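Local atomic coordinates of amino acid amide racemase (Ochrobactrum anthropi, PDB entry 6GIO), a protein that belongs to the class-III aminotransferase family of fold-type I enzymes and carries pyridoxal-5'-phosphate as a covalently attached cofactor. Residues R96-N101 with V263-G268; E205-D210 with M250-H255; V242-T247 with A308-I313; G344-R347 with A352-V355. All blocks are in the same frame, centred on the assembly; numbering follows the deposited sequence.

Contact 1: R96-N101 with V263-G268. With PLP (pyridoxal-5'-phosphate), chain G.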
loop_
_atom_site.group_PDB
_atom_site.type_symbol
_atom_site.label_atom_id
_atom_site.label_comp_id
_atom_site.label_asym_id
_atom_site.label_seq_id
_atom_site.Cartn_x
_atom_site.Cartn_y
_atom_site.Cartn_z
ATOM N N ARG C 96 -4.333 -0.992 -23.394
ATOM C CA ARG C 96 -4.416 -1.848 -24.544
ATOM C C ARG C 96 -5.126 -3.174 -24.237
ATOM O O ARG C 96 -5.945 -3.597 -25.015
ATOM C CB ARG C 96 -2.991 -2.115 -25.078
ATOM C CG ARG C 96 -2.896 -2.947 -26.354
ATOM C CD ARG C 96 -1.437 -3.164 -26.798
ATOM N NE ARG C 96 -0.587 -3.586 -25.676
ATOM C CZ ARG C 96 -0.410 -4.846 -25.265
ATOM N NH1 ARG C 96 -0.997 -5.869 -25.894
ATOM N NH2 ARG C 96 0.369 -5.086 -24.218
ATOM N N ILE C 97 -4.808 -3.843 -23.122
ATOM C CA ILE C 97 -5.427 -5.146 -22.859
ATOM C C ILE C 97 -6.830 -5.101 -22.240
ATOM O O ILE C 97 -7.475 -6.129 -22.078
ATOM C CB ILE C 97 -4.522 -6.072 -22.000
ATOM C CG1 ILE C 97 -4.449 -5.635 -20.547
ATOM C CG2 ILE C 97 -3.147 -6.187 -22.626
ATOM C CD1 ILE C 97 -3.948 -6.731 -19.598
ATOM N N THR C 98 -7.303 -3.930 -21.843
ATOM C CA THR C 98 -8.579 -3.867 -21.191
ATOM C C THR C 98 -9.534 -3.186 -22.162
ATOM O O THR C 98 -9.316 -2.065 -22.557
ATOM C CB THR C 98 -8.512 -3.113 -19.839
ATOM O OG1 THR C 98 -7.469 -3.674 -19.007
ATOM C CG2 THR C 98 -9.847 -3.224 -19.099
ATOM N N PRO C 99 -10.601 -3.876 -22.566
ATOM C CA PRO C 99 -11.525 -3.170 -23.463
ATOM C C PRO C 99 -12.149 -1.961 -22.776
ATOM O O PRO C 99 -12.299 -1.920 -21.543
ATOM C CB PRO C 99 -12.589 -4.215 -23.768
ATOM C CG PRO C 99 -12.589 -5.114 -22.568
ATOM C CD PRO C 99 -11.162 -5.142 -22.063
ATOM N N GLY C 100 -12.512 -0.980 -23.573
ATOM C CA GLY C 100 -12.961 0.281 -23.044
ATOM C C GLY C 100 -13.191 1.269 -24.163
ATOM O O GLY C 100 -12.672 1.099 -25.255
ATOM N N ASN C 101 -13.991 2.279 -23.877
ATOM C CA ASN C 101 -14.330 3.314 -24.882
ATOM C C ASN C 101 -13.974 4.700 -24.341
ATOM O O ASN C 101 -13.992 4.868 -23.139
ATOM C CB ASN C 101 -15.797 3.213 -25.267
ATOM C CG ASN C 101 -16.088 1.982 -26.091
ATOM O OD1 ASN C 101 -17.066 1.298 -25.839
ATOM N ND2 ASN C 101 -15.236 1.686 -27.053
ATOM N N VAL C 263 -12.107 -0.666 -13.811
ATOM C CA VAL C 263 -11.598 -1.967 -13.424
ATOM C C VAL C 263 -10.481 -1.791 -12.412
ATOM O O VAL C 263 -9.639 -0.900 -12.579
ATOM C CB VAL C 263 -11.074 -2.778 -14.632
ATOM C CG1 VAL C 263 -10.637 -4.161 -14.177
ATOM C CG2 VAL C 263 -12.135 -2.899 -15.724
ATOM N N VAL C 264 -10.499 -2.624 -11.370
ATOM C CA VAL C 264 -9.487 -2.582 -10.306
ATOM C C VAL C 264 -8.649 -3.845 -10.395
ATOM O O VAL C 264 -9.204 -4.993 -10.480
ATOM C CB VAL C 264 -10.149 -2.454 -8.917
ATOM C CG1 VAL C 264 -9.097 -2.351 -7.783
ATOM C CG2 VAL C 264 -11.085 -1.253 -8.889
ATOM N N PHE C 265 -7.312 -3.656 -10.451
ATOM C CA PHE C 265 -6.395 -4.766 -10.548
ATOM C C PHE C 265 -5.483 -4.855 -9.330
ATOM O O PHE C 265 -5.210 -3.849 -8.671
ATOM C CB PHE C 265 -5.511 -4.631 -11.777
ATOM C CG PHE C 265 -6.249 -4.611 -13.095
ATOM C CD1 PHE C 265 -6.552 -5.780 -13.743
ATOM C CD2 PHE C 265 -6.519 -3.406 -13.733
ATOM C CE1 PHE C 265 -7.171 -5.760 -14.960
ATOM C CE2 PHE C 265 -7.119 -3.376 -14.984
ATOM C CZ PHE C 265 -7.461 -4.558 -15.588
ATOM N N GLY C 266 -4.993 -6.057 -9.050
ATOM C CA GLY C 266 -4.023 -6.218 -7.979
ATOM C C GLY C 266 -3.443 -7.594 -7.909
ATOM O O GLY C 266 -3.385 -8.315 -8.897
ATOM N N LYS C 267 -3.018 -7.963 -6.705
ATOM C CA LYS C 267 -2.468 -9.277 -6.454
ATOM C C LYS C 267 -1.484 -9.703 -7.580
ATOM O O LYS C 267 -0.360 -9.187 -7.657
ATOM C CB LYS C 267 -3.596 -10.276 -6.214
ATOM C CG LYS C 267 -4.142 -10.262 -4.786
ATOM C CD LYS C 267 -5.260 -11.300 -4.559
ATOM C CE LYS C 267 -5.715 -11.407 -3.090
ATOM N NZ LYS C 267 -6.645 -10.354 -2.618
ATOM N N GLY C 268 -1.907 -10.629 -8.440
ATOM C CA GLY C 268 -1.052 -11.201 -9.468
ATOM C C GLY C 268 -0.462 -10.218 -10.461
ATOM O O GLY C 268 0.496 -10.560 -11.120
HETATM N N1 PLP G . -10.427 -7.092 -3.818
HETATM C C2 PLP G . -10.481 -8.435 -3.999
HETATM C C2A PLP G . -11.533 -9.092 -4.839
HETATM C C3 PLP G . -9.492 -9.328 -3.343
HETATM O O3 PLP G . -9.564 -10.652 -3.524
HETATM C C4 PLP G . -8.410 -8.751 -2.520
HETATM C C4A PLP G . -7.401 -9.640 -1.870
HETATM C C5 PLP G . -8.439 -7.251 -2.399
HETATM C C6 PLP G . -9.453 -6.522 -3.058
HETATM C C5A PLP G . -7.413 -6.547 -1.525
HETATM O O4P PLP G . -6.046 -6.838 -1.844
HETATM P P PLP G . -4.883 -6.617 -0.773
HETATM O O1P PLP G . -3.672 -6.534 -1.650
HETATM O O2P PLP G . -4.880 -7.836 0.132
HETATM O O3P PLP G . -5.201 -5.297 -0.086
#
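Thr98 and Val263 keep their CA atoms 8.5 Å apart with no hydrogen bond between the backbones, so the loop leaving helix 85-97 meets strand 262-265 through side chains. The strand belongs to the mixed seven-stranded sheet of the large domain in this fold-type I enzyme, where its backbone is bonded to strands 234-238 and 276-281. On the loop side, Thr98 carries the contact, and its two branches take different partners. A chi1 of -53° sets the methyl anti to the backbone N, and it reaches Val263 tip to tip, CG2 of Thr98 lying 4.1 Å from CG2 of Val263. The hydroxyl comes obliquely to the far end of an aromatic ring, with OG1 of Thr98 3.5 Å from CZ of Phe265. This oxygen is hydrogen-bonded to Leu94 O in the preceding helix turn, a bond that helps fix the rotation of the side chain. Val263 also supports the ring from within the strand: its CG1 stands 3.5 Å above one face of Phe265, toward the rim. Past Phe265 the chain turns through Gly266 to Lys267. The lysine chain runs straight until chi4, where a bend to 79° brings NZ to C4A of the cofactor. The resulting internal aldimine joins NZ of Lys267 to C4A of PLP at 1.3 Å.

Contact 2: E205-D210 with M250-H255. With PLP (pyridoxal-5'-phosphate), chain G.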
loop_
_atom_site.group_PDB
_atom_site.type_symbol
_atom_site.label_atom_id
_atom_site.label_comp_id
_atom_site.label_asym_id
_atom_site.label_seq_id
_atom_site.Cartn_x
_atom_site.Cartn_y
_atom_site.Cartn_z
ATOM N N GLU C 205 -17.538 -8.101 -7.688
ATOM C CA GLU C 205 -16.628 -9.211 -7.901
ATOM C C GLU C 205 -17.271 -10.186 -8.925
ATOM O O GLU C 205 -18.379 -10.683 -8.689
ATOM C CB GLU C 205 -16.386 -9.997 -6.598
ATOM C CG GLU C 205 -15.714 -9.255 -5.456
ATOM C CD GLU C 205 -15.267 -10.212 -4.353
ATOM O OE1 GLU C 205 -15.716 -10.120 -3.220
ATOM O OE2 GLU C 205 -14.453 -11.084 -4.616
ATOM N N PRO C 206 -16.574 -10.496 -10.028
ATOM C CA PRO C 206 -17.114 -11.424 -11.037
ATOM C C PRO C 206 -17.114 -12.887 -10.611
ATOM O O PRO C 206 -17.823 -13.681 -11.190
ATOM C CB PRO C 206 -16.241 -11.192 -12.254
ATOM C CG PRO C 206 -14.943 -10.680 -11.717
ATOM C CD PRO C 206 -15.242 -9.982 -10.409
ATOM N N ILE C 207 -16.334 -13.222 -9.607
ATOM C CA ILE C 207 -16.492 -14.442 -8.815
ATOM C C ILE C 207 -16.313 -13.958 -7.412
ATOM O O ILE C 207 -15.383 -13.208 -7.132
ATOM C CB ILE C 207 -15.397 -15.495 -9.119
ATOM C CG1 ILE C 207 -15.499 -15.902 -10.581
ATOM C CG2 ILE C 207 -15.542 -16.693 -8.188
ATOM C CD1 ILE C 207 -14.365 -16.745 -11.109
ATOM N N LEU C 208 -17.209 -14.333 -6.522
ATOM C CA LEU C 208 -17.140 -13.839 -5.168
ATOM C C LEU C 208 -16.058 -14.659 -4.494
ATOM O O LEU C 208 -16.237 -15.851 -4.334
ATOM C CB LEU C 208 -18.481 -14.044 -4.482
ATOM C CG LEU C 208 -18.645 -13.471 -3.072
ATOM C CD1 LEU C 208 -18.962 -11.994 -3.174
ATOM C CD2 LEU C 208 -19.723 -14.211 -2.317
ATOM N N SER C 209 -14.992 -13.997 -4.075
ATOM C CA SER C 209 -13.714 -14.624 -3.704
ATOM C C SER C 209 -13.730 -15.155 -2.275
ATOM O O SER C 209 -14.051 -16.324 -2.060
ATOM C CB SER C 209 -12.572 -13.613 -3.866
ATOM O OG SER C 209 -12.823 -12.408 -3.125
ATOM N N ASP C 210 -13.421 -14.297 -1.305
ATOM C CA ASP C 210 -13.453 -14.715 0.092
ATOM C C ASP C 210 -14.842 -15.118 0.556
ATOM O O ASP C 210 -14.986 -15.809 1.557
ATOM C CB ASP C 210 -12.872 -13.658 1.007
ATOM C CG ASP C 210 -11.404 -13.864 1.226
ATOM O OD1 ASP C 210 -11.029 -14.724 2.084
ATOM O OD2 ASP C 210 -10.633 -13.192 0.518
ATOM N N MET C 250 -8.682 -13.135 -20.409
ATOM C CA MET C 250 -7.756 -12.199 -19.803
ATOM C C MET C 250 -8.408 -11.607 -18.550
ATOM O O MET C 250 -7.808 -11.592 -17.477
ATOM C CB MET C 250 -7.339 -11.106 -20.801
ATOM C CG MET C 250 -6.339 -10.085 -20.214
ATOM S SD MET C 250 -4.766 -10.800 -19.603
ATOM C CE MET C 250 -3.707 -10.533 -21.025
ATOM N N HIS C 251 -9.651 -11.156 -18.687
ATOM C CA HIS C 251 -10.409 -10.620 -17.543
ATOM C C HIS C 251 -11.615 -11.476 -17.217
ATOM O O HIS C 251 -12.399 -11.833 -18.115
ATOM C CB HIS C 251 -10.880 -9.202 -17.827
ATOM C CG HIS C 251 -9.807 -8.310 -18.346
ATOM N ND1 HIS C 251 -8.740 -7.907 -17.567
ATOM C CD2 HIS C 251 -9.642 -7.729 -19.563
ATOM C CE1 HIS C 251 -7.952 -7.137 -18.296
ATOM N NE2 HIS C 251 -8.474 -7.013 -19.509
ATOM N N CYS C 252 -11.782 -11.798 -15.934
ATOM C CA CYS C 252 -12.899 -12.633 -15.560
ATOM C C CYS C 252 -14.221 -12.026 -15.978
ATOM O O CYS C 252 -15.148 -12.731 -16.218
ATOM C CB CYS C 252 -12.920 -12.931 -14.075
ATOM S SG CYS C 252 -14.239 -14.092 -13.603
ATOM N N PHE C 253 -14.332 -10.708 -16.026
ATOM C CA PHE C 253 -15.634 -10.112 -16.410
ATOM C C PHE C 253 -16.010 -10.391 -17.855
ATOM O O PHE C 253 -17.202 -10.245 -18.228
ATOM C CB PHE C 253 -15.669 -8.611 -16.126
ATOM C CG PHE C 253 -14.771 -7.783 -16.995
ATOM C CD1 PHE C 253 -15.195 -7.353 -18.256
ATOM C CD2 PHE C 253 -13.538 -7.323 -16.525
ATOM C CE1 PHE C 253 -14.388 -6.545 -19.034
ATOM C CE2 PHE C 253 -12.743 -6.470 -17.297
ATOM C CZ PHE C 253 -13.166 -6.094 -18.548
ATOM N N GLN C 254 -15.036 -10.793 -18.675
ATOM C CA GLN C 254 -15.343 -11.101 -20.077
ATOM C C GLN C 254 -16.168 -12.389 -20.226
ATOM O O GLN C 254 -16.754 -12.605 -21.271
ATOM C CB GLN C 254 -14.067 -11.183 -20.941
ATOM C CG GLN C 254 -13.327 -9.878 -21.061
ATOM C CD GLN C 254 -11.999 -9.964 -21.767
ATOM O OE1 GLN C 254 -11.086 -10.689 -21.352
ATOM N NE2 GLN C 254 -11.844 -9.123 -22.791
ATOM N N HIS C 255 -16.204 -13.236 -19.187
ATOM C CA HIS C 255 -17.103 -14.370 -19.147
ATOM C C HIS C 255 -18.576 -13.925 -18.954
ATOM O O HIS C 255 -19.479 -14.685 -19.217
ATOM C CB HIS C 255 -16.755 -15.306 -17.963
ATOM C CG HIS C 255 -15.440 -15.996 -18.094
ATOM N ND1 HIS C 255 -15.230 -17.040 -18.971
ATOM C CD2 HIS C 255 -14.262 -15.794 -17.457
ATOM C CE1 HIS C 255 -13.974 -17.438 -18.875
ATOM N NE2 HIS C 255 -13.367 -16.703 -17.962
HETATM N N1 PLP G . -10.427 -7.092 -3.818
HETATM C C2 PLP G . -10.481 -8.435 -3.999
HETATM C C2A PLP G . -11.533 -9.092 -4.839
HETATM C C3 PLP G . -9.492 -9.328 -3.343
HETATM O O3 PLP G . -9.564 -10.652 -3.524
HETATM C C4 PLP G . -8.410 -8.751 -2.520
HETATM C C4A PLP G . -7.401 -9.640 -1.870
HETATM C C5 PLP G . -8.439 -7.251 -2.399
HETATM C C6 PLP G . -9.453 -6.522 -3.058
HETATM C C5A PLP G . -7.413 -6.547 -1.525
HETATM O O4P PLP G . -6.046 -6.838 -1.844
HETATM P P PLP G . -4.883 -6.617 -0.773
HETATM O O1P PLP G . -3.672 -6.534 -1.650
HETATM O O2P PLP G . -4.880 -7.836 0.132
HETATM O O3P PLP G . -5.201 -5.297 -0.086
#
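Beside the cofactor pocket, in the loops that follow strands 199-204 and 234-238, Pro206 and Ile207 pack on Cys252. The backbones come close here, with the CA atoms of Pro206 and Phe253 5.7 Å apart, yet no hydrogen bond crosses, and the side chains meet by apolar packing. Cys252 turns its sulfur anti to the backbone N (chi1 -175°), which lays SG against both neighbours. CD1 of Ile207 approaches SG of Cys252 to 3.6 Å, and CB of Pro206 lies 3.8 Å from the same sulfur. The proline ring also touches the stem of the cysteine, CG of Pro206 being 3.8 Å from CB of Cys252. A short 3-10 turn, residues 252-255, presents this cysteine. Its first two N-H groups, those of Cys252 and Phe253, are taken by the carboxylate of Glu239, and just before it the N-H of His251 is bonded to OE1 of Gln254 at 3.1 Å. The loop 205-210 leaves the C-terminal end of a central parallel strand of the large-domain sheet, where fold-type I enzymes place their cofactor. Glu205 and Ser209 both line the PLP pocket. One carboxylate oxygen accepts two bonds: OG of Ser209 meets OE2 of Glu205 on its syn side at 2.6 Å, while N of Ser209 reaches OE2 of Glu205 at 3.0 Å from 44° out of the carboxylate plane. Glu205 OE1 is held separately by Tyr139 N. Thus fixed, OE2 of Glu205 rests 3.5 Å from the methyl carbon C2A of PLP.

Contact 3: V242-T247 with A308-I313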
loop_
_atom_site.group_PDB
_atom_site.type_symbol
_atom_site.label_atom_id
_atom_site.label_comp_id
_atom_site.label_asym_id
_atom_site.label_seq_id
_atom_site.Cartn_x
_atom_site.Cartn_y
_atom_site.Cartn_z
ATOM N N VAL C 242 -9.218 -12.687 -9.359
ATOM C CA VAL C 242 -9.409 -13.692 -10.408
ATOM C C VAL C 242 -9.074 -13.107 -11.783
ATOM O O VAL C 242 -9.406 -13.696 -12.835
ATOM C CB VAL C 242 -10.866 -14.270 -10.428
ATOM C CG1 VAL C 242 -11.216 -14.985 -9.131
ATOM C CG2 VAL C 242 -11.902 -13.202 -10.751
ATOM N N GLY C 243 -8.401 -11.949 -11.767
ATOM C CA GLY C 243 -8.014 -11.249 -12.993
ATOM C C GLY C 243 -6.794 -11.879 -13.654
ATOM O O GLY C 243 -6.137 -12.799 -13.095
ATOM N N LEU C 244 -6.533 -11.360 -14.855
ATOM C CA LEU C 244 -5.281 -11.490 -15.608
ATOM C C LEU C 244 -4.990 -12.908 -16.074
ATOM O O LEU C 244 -3.971 -13.485 -15.715
ATOM C CB LEU C 244 -4.115 -10.879 -14.835
ATOM C CG LEU C 244 -4.261 -9.350 -14.652
ATOM C CD1 LEU C 244 -3.026 -8.781 -13.971
ATOM C CD2 LEU C 244 -4.531 -8.595 -15.966
ATOM N N GLY C 245 -5.941 -13.459 -16.822
ATOM C CA GLY C 245 -5.785 -14.758 -17.422
ATOM C C GLY C 245 -6.200 -15.968 -16.612
ATOM O O GLY C 245 -6.465 -17.013 -17.207
ATOM N N ARG C 246 -6.298 -15.847 -15.284
ATOM C CA ARG C 246 -6.529 -17.026 -14.426
ATOM C C ARG C 246 -7.826 -17.837 -14.761
ATOM O O ARG C 246 -7.849 -19.070 -14.692
ATOM C CB ARG C 246 -6.512 -16.595 -12.968
ATOM C CG ARG C 246 -6.818 -17.680 -11.976
ATOM C CD ARG C 246 -6.609 -17.176 -10.577
ATOM N NE ARG C 246 -5.207 -16.907 -10.291
ATOM C CZ ARG C 246 -4.298 -17.833 -9.973
ATOM N NH1 ARG C 246 -4.607 -19.124 -9.918
ATOM N NH2 ARG C 246 -3.050 -17.466 -9.727
ATOM N N THR C 247 -8.867 -17.145 -15.201
ATOM C CA THR C 247 -10.148 -17.799 -15.464
ATOM C C THR C 247 -10.363 -18.325 -16.886
ATOM O O THR C 247 -11.482 -18.726 -17.229
ATOM C CB THR C 247 -11.334 -16.848 -15.153
ATOM O OG1 THR C 247 -11.307 -15.718 -16.041
ATOM C CG2 THR C 247 -11.317 -16.431 -13.698
ATOM N N ALA C 308 6.310 -7.459 -17.113
ATOM C CA ALA C 308 6.769 -8.816 -17.348
ATOM C C ALA C 308 5.628 -9.798 -17.140
ATOM O O ALA C 308 5.470 -10.767 -17.889
ATOM C CB ALA C 308 7.950 -9.170 -16.438
ATOM N N VAL C 309 4.796 -9.563 -16.141
ATOM C CA VAL C 309 3.646 -10.451 -15.932
ATOM C C VAL C 309 2.698 -10.432 -17.147
ATOM O O VAL C 309 2.365 -11.468 -17.737
ATOM C CB VAL C 309 2.904 -10.105 -14.625
ATOM C CG1 VAL C 309 1.549 -10.776 -14.576
ATOM C CG2 VAL C 309 3.734 -10.526 -13.394
ATOM N N LEU C 310 2.245 -9.251 -17.516
ATOM C CA LEU C 310 1.333 -9.112 -18.650
ATOM C C LEU C 310 1.965 -9.651 -19.914
ATOM O O LEU C 310 1.310 -10.335 -20.691
ATOM C CB LEU C 310 0.953 -7.652 -18.861
ATOM C CG LEU C 310 0.202 -6.937 -17.749
ATOM C CD1 LEU C 310 -0.331 -5.616 -18.295
ATOM C CD2 LEU C 310 -0.943 -7.763 -17.211
ATOM N N ASN C 311 3.256 -9.379 -20.127
ATOM C CA ASN C 311 3.871 -9.798 -21.388
ATOM C C ASN C 311 3.909 -11.336 -21.479
ATOM O O ASN C 311 3.555 -11.908 -22.509
ATOM C CB ASN C 311 5.268 -9.185 -21.544
ATOM C CG ASN C 311 5.917 -9.532 -22.871
ATOM O OD1 ASN C 311 5.475 -9.102 -23.934
ATOM N ND2 ASN C 311 6.945 -10.330 -22.807
ATOM N N THR C 312 4.317 -11.997 -20.388
ATOM C CA THR C 312 4.356 -13.449 -20.321
ATOM C C THR C 312 2.998 -14.097 -20.525
ATOM O O THR C 312 2.853 -15.090 -21.251
ATOM C CB THR C 312 4.893 -13.869 -18.959
ATOM O OG1 THR C 312 6.171 -13.270 -18.780
ATOM C CG2 THR C 312 5.006 -15.329 -18.859
ATOM N N ILE C 313 1.981 -13.525 -19.897
ATOM C CA ILE C 313 0.613 -14.025 -20.030
ATOM C C ILE C 313 0.107 -13.921 -21.472
ATOM O O ILE C 313 -0.552 -14.847 -21.948
ATOM C CB ILE C 313 -0.354 -13.294 -19.028
ATOM C CG1 ILE C 313 -0.124 -13.791 -17.589
ATOM C CG2 ILE C 313 -1.817 -13.524 -19.361
ATOM C CD1 ILE C 313 -0.630 -12.797 -16.573
#
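The flat group at the junction of Leu244 with Ile313 is a peptide unit: CD1 of Ile313 lies beyond the Leu244 carbonyl oxygen, obliquely out of its plane, 3.5 Å from O of Leu244. A second peptide plane, at Ala308 in the helix, is approached on both faces, N and OG1 of Thr312 reaching O of Ala308 from opposite sides of it. The turn is of type I', running from Gly243 to Arg246, and it joins the connection between strands 234-238 and 262-265 of the large domain to helix 300-315. Leu244 and Gly245 fill its central positions with positive phi values. A beta carbon on Gly245 would come too near CG2 of Ile313, and at phi 88° it would also press on the preceding carbonyl oxygen, so this place in the turn suits glycine. Beyond the tip, Arg246 anchors the turn, its NH1 hydrogen-bonded to the carbonyl oxygens of Leu351 and Pro400. On the helix, Thr312 folds its hydroxyl back one turn, and OG1 of Thr312 donates to O of Ala308 at 2.7 Å, which satisfies the polar end of the threonine within its own helix. Leu310 faces both the turn and helix 85-97, where it packs on Leu90 and Leu94. In Leu244 a chi1 of -65° puts CG anti to the carbonyl carbon and sends both delta methyls to Leu310. The two leucines cross obliquely: CD2 of Leu310 lies 3.9 Å from CD2 and 4.0 Å from CD1 of Leu244.

Contact 4: G344-R347 with A352-V355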
loop_
_atom_site.group_PDB
_atom_site.type_symbol
_atom_site.label_atom_id
_atom_site.label_comp_id
_atom_site.label_asym_id
_atom_site.label_seq_id
_atom_site.Cartn_x
_atom_site.Cartn_y
_atom_site.Cartn_z
ATOM N N GLY C 344 -18.673 -31.427 -1.475
ATOM C CA GLY C 344 -20.017 -31.115 -1.974
ATOM C C GLY C 344 -20.054 -30.439 -3.329
ATOM O O GLY C 344 -21.025 -30.617 -4.098
ATOM N N ASP C 345 -19.030 -29.640 -3.640
ATOM C CA ASP C 345 -19.003 -28.885 -4.911
ATOM C C ASP C 345 -17.549 -28.577 -5.259
ATOM O O ASP C 345 -16.692 -28.472 -4.378
ATOM C CB ASP C 345 -19.783 -27.578 -4.745
ATOM C CG ASP C 345 -20.194 -26.926 -6.072
ATOM O OD1 ASP C 345 -20.263 -27.594 -7.123
ATOM O OD2 ASP C 345 -20.492 -25.715 -6.034
ATOM N N VAL C 346 -17.290 -28.461 -6.557
ATOM C CA VAL C 346 -16.041 -27.982 -7.086
ATOM C C VAL C 346 -16.476 -26.930 -8.078
ATOM O O VAL C 346 -17.202 -27.237 -9.018
ATOM C CB VAL C 346 -15.220 -29.108 -7.797
ATOM C CG1 VAL C 346 -13.943 -28.532 -8.419
ATOM C CG2 VAL C 346 -14.871 -30.236 -6.823
ATOM N N ARG C 347 -16.105 -25.668 -7.836
ATOM C CA ARG C 347 -16.616 -24.557 -8.691
ATOM C C ARG C 347 -15.488 -23.594 -8.941
ATOM O O ARG C 347 -14.425 -23.681 -8.337
ATOM C CB ARG C 347 -17.826 -23.861 -8.049
ATOM C CG ARG C 347 -17.628 -23.440 -6.587
ATOM C CD ARG C 347 -18.793 -22.592 -6.031
ATOM N NE ARG C 347 -18.524 -22.236 -4.635
ATOM C CZ ARG C 347 -18.984 -22.901 -3.578
ATOM N NH1 ARG C 347 -19.767 -23.940 -3.725
ATOM N NH2 ARG C 347 -18.649 -22.537 -2.362
ATOM N N ALA C 352 -8.950 -20.636 -10.885
ATOM C CA ALA C 352 -9.556 -20.108 -9.660
ATOM C C ALA C 352 -10.584 -21.137 -9.247
ATOM O O ALA C 352 -11.683 -21.178 -9.784
ATOM C CB ALA C 352 -10.204 -18.751 -9.902
ATOM N N ILE C 353 -10.207 -21.981 -8.287
ATOM C CA ILE C 353 -10.982 -23.152 -7.993
ATOM C C ILE C 353 -11.287 -23.261 -6.533
ATOM O O ILE C 353 -10.387 -23.138 -5.706
ATOM C CB ILE C 353 -10.224 -24.440 -8.463
ATOM C CG1 ILE C 353 -10.144 -24.436 -9.983
ATOM C CG2 ILE C 353 -10.923 -25.702 -7.976
ATOM C CD1 ILE C 353 -8.993 -25.271 -10.536
ATOM N N GLY C 354 -12.561 -23.527 -6.239
ATOM C CA GLY C 354 -13.016 -23.750 -4.865
ATOM C C GLY C 354 -13.600 -25.130 -4.679
ATOM O O GLY C 354 -14.301 -25.624 -5.554
ATOM N N VAL C 355 -13.318 -25.734 -3.532
ATOM C CA VAL C 355 -13.933 -26.996 -3.143
ATOM C C VAL C 355 -14.752 -26.863 -1.860
ATOM O O VAL C 355 -14.205 -26.723 -0.775
ATOM C CB VAL C 355 -12.854 -28.096 -2.962
ATOM C CG1 VAL C 355 -13.508 -29.433 -2.610
ATOM C CG2 VAL C 355 -12.033 -28.243 -4.232
#
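Val346 and Val355 share one torsion, CG1 anti to the backbone N with chi1 near 180°, and this turns their other methyls to each other, CG2 of Val346 4.3 Å from CG2 of Val355. They form a non-hydrogen-bonded pair of an antiparallel beta hairpin. Next along, Arg347 and Gly354 are the hydrogen-bonded pair: N of Arg347 donates to O of Gly354 at 2.9 Å, and N of Gly354 to O of Arg347 at 2.8 Å, nearly straight at 179°. Ile353 runs beside Val346 in the same direction, with its CG2 4.2 Å from CG1 of Val346. On the other face, Arg347 sets CG between its backbone N and carbonyl carbon (chi1 50°) and extends to NE. Its NH1 meets the anti lone pair of OD2 of Asp345 at 3.0 Å in the guanidinium plane, while NH2 makes a salt bridge to Asp356. A classic beta bulge sets two residues, Gly344 and Asp345, opposite the single Asp356. Strand 343-349 is the outermost strand of its sheet within the chain, strand 352-357 bonds onward to strand 395-398, and Leu333 of helix 318-339 covers Val346 and Ile353.

The touching residues of contacts 1 to 3 are all buried, while Asp345 and Arg347 of contact 4 are partly exposed. Contacts 1, 2 and 3 belong to the large domain and join through a few mainly apolar side chains, with a threonine hydroxyl against a ring in contact 1; no hydrogen bond crosses them. Contact 4, in the other sheet, is built on paired backbones, with Arg347 in salt bridges on one face. His251 of contact 2 links to contact 1, its NE2 probably hydrogen-bonded to Ile97 O. Met250 O probably accepts from Gly245 N of contact 3, and Leu244 reaches Ile97 and Phe265. Contacts 1 and 2 reach PLP; contact 4 meets contact 3 where Arg246 and Val242 pack on Ala352.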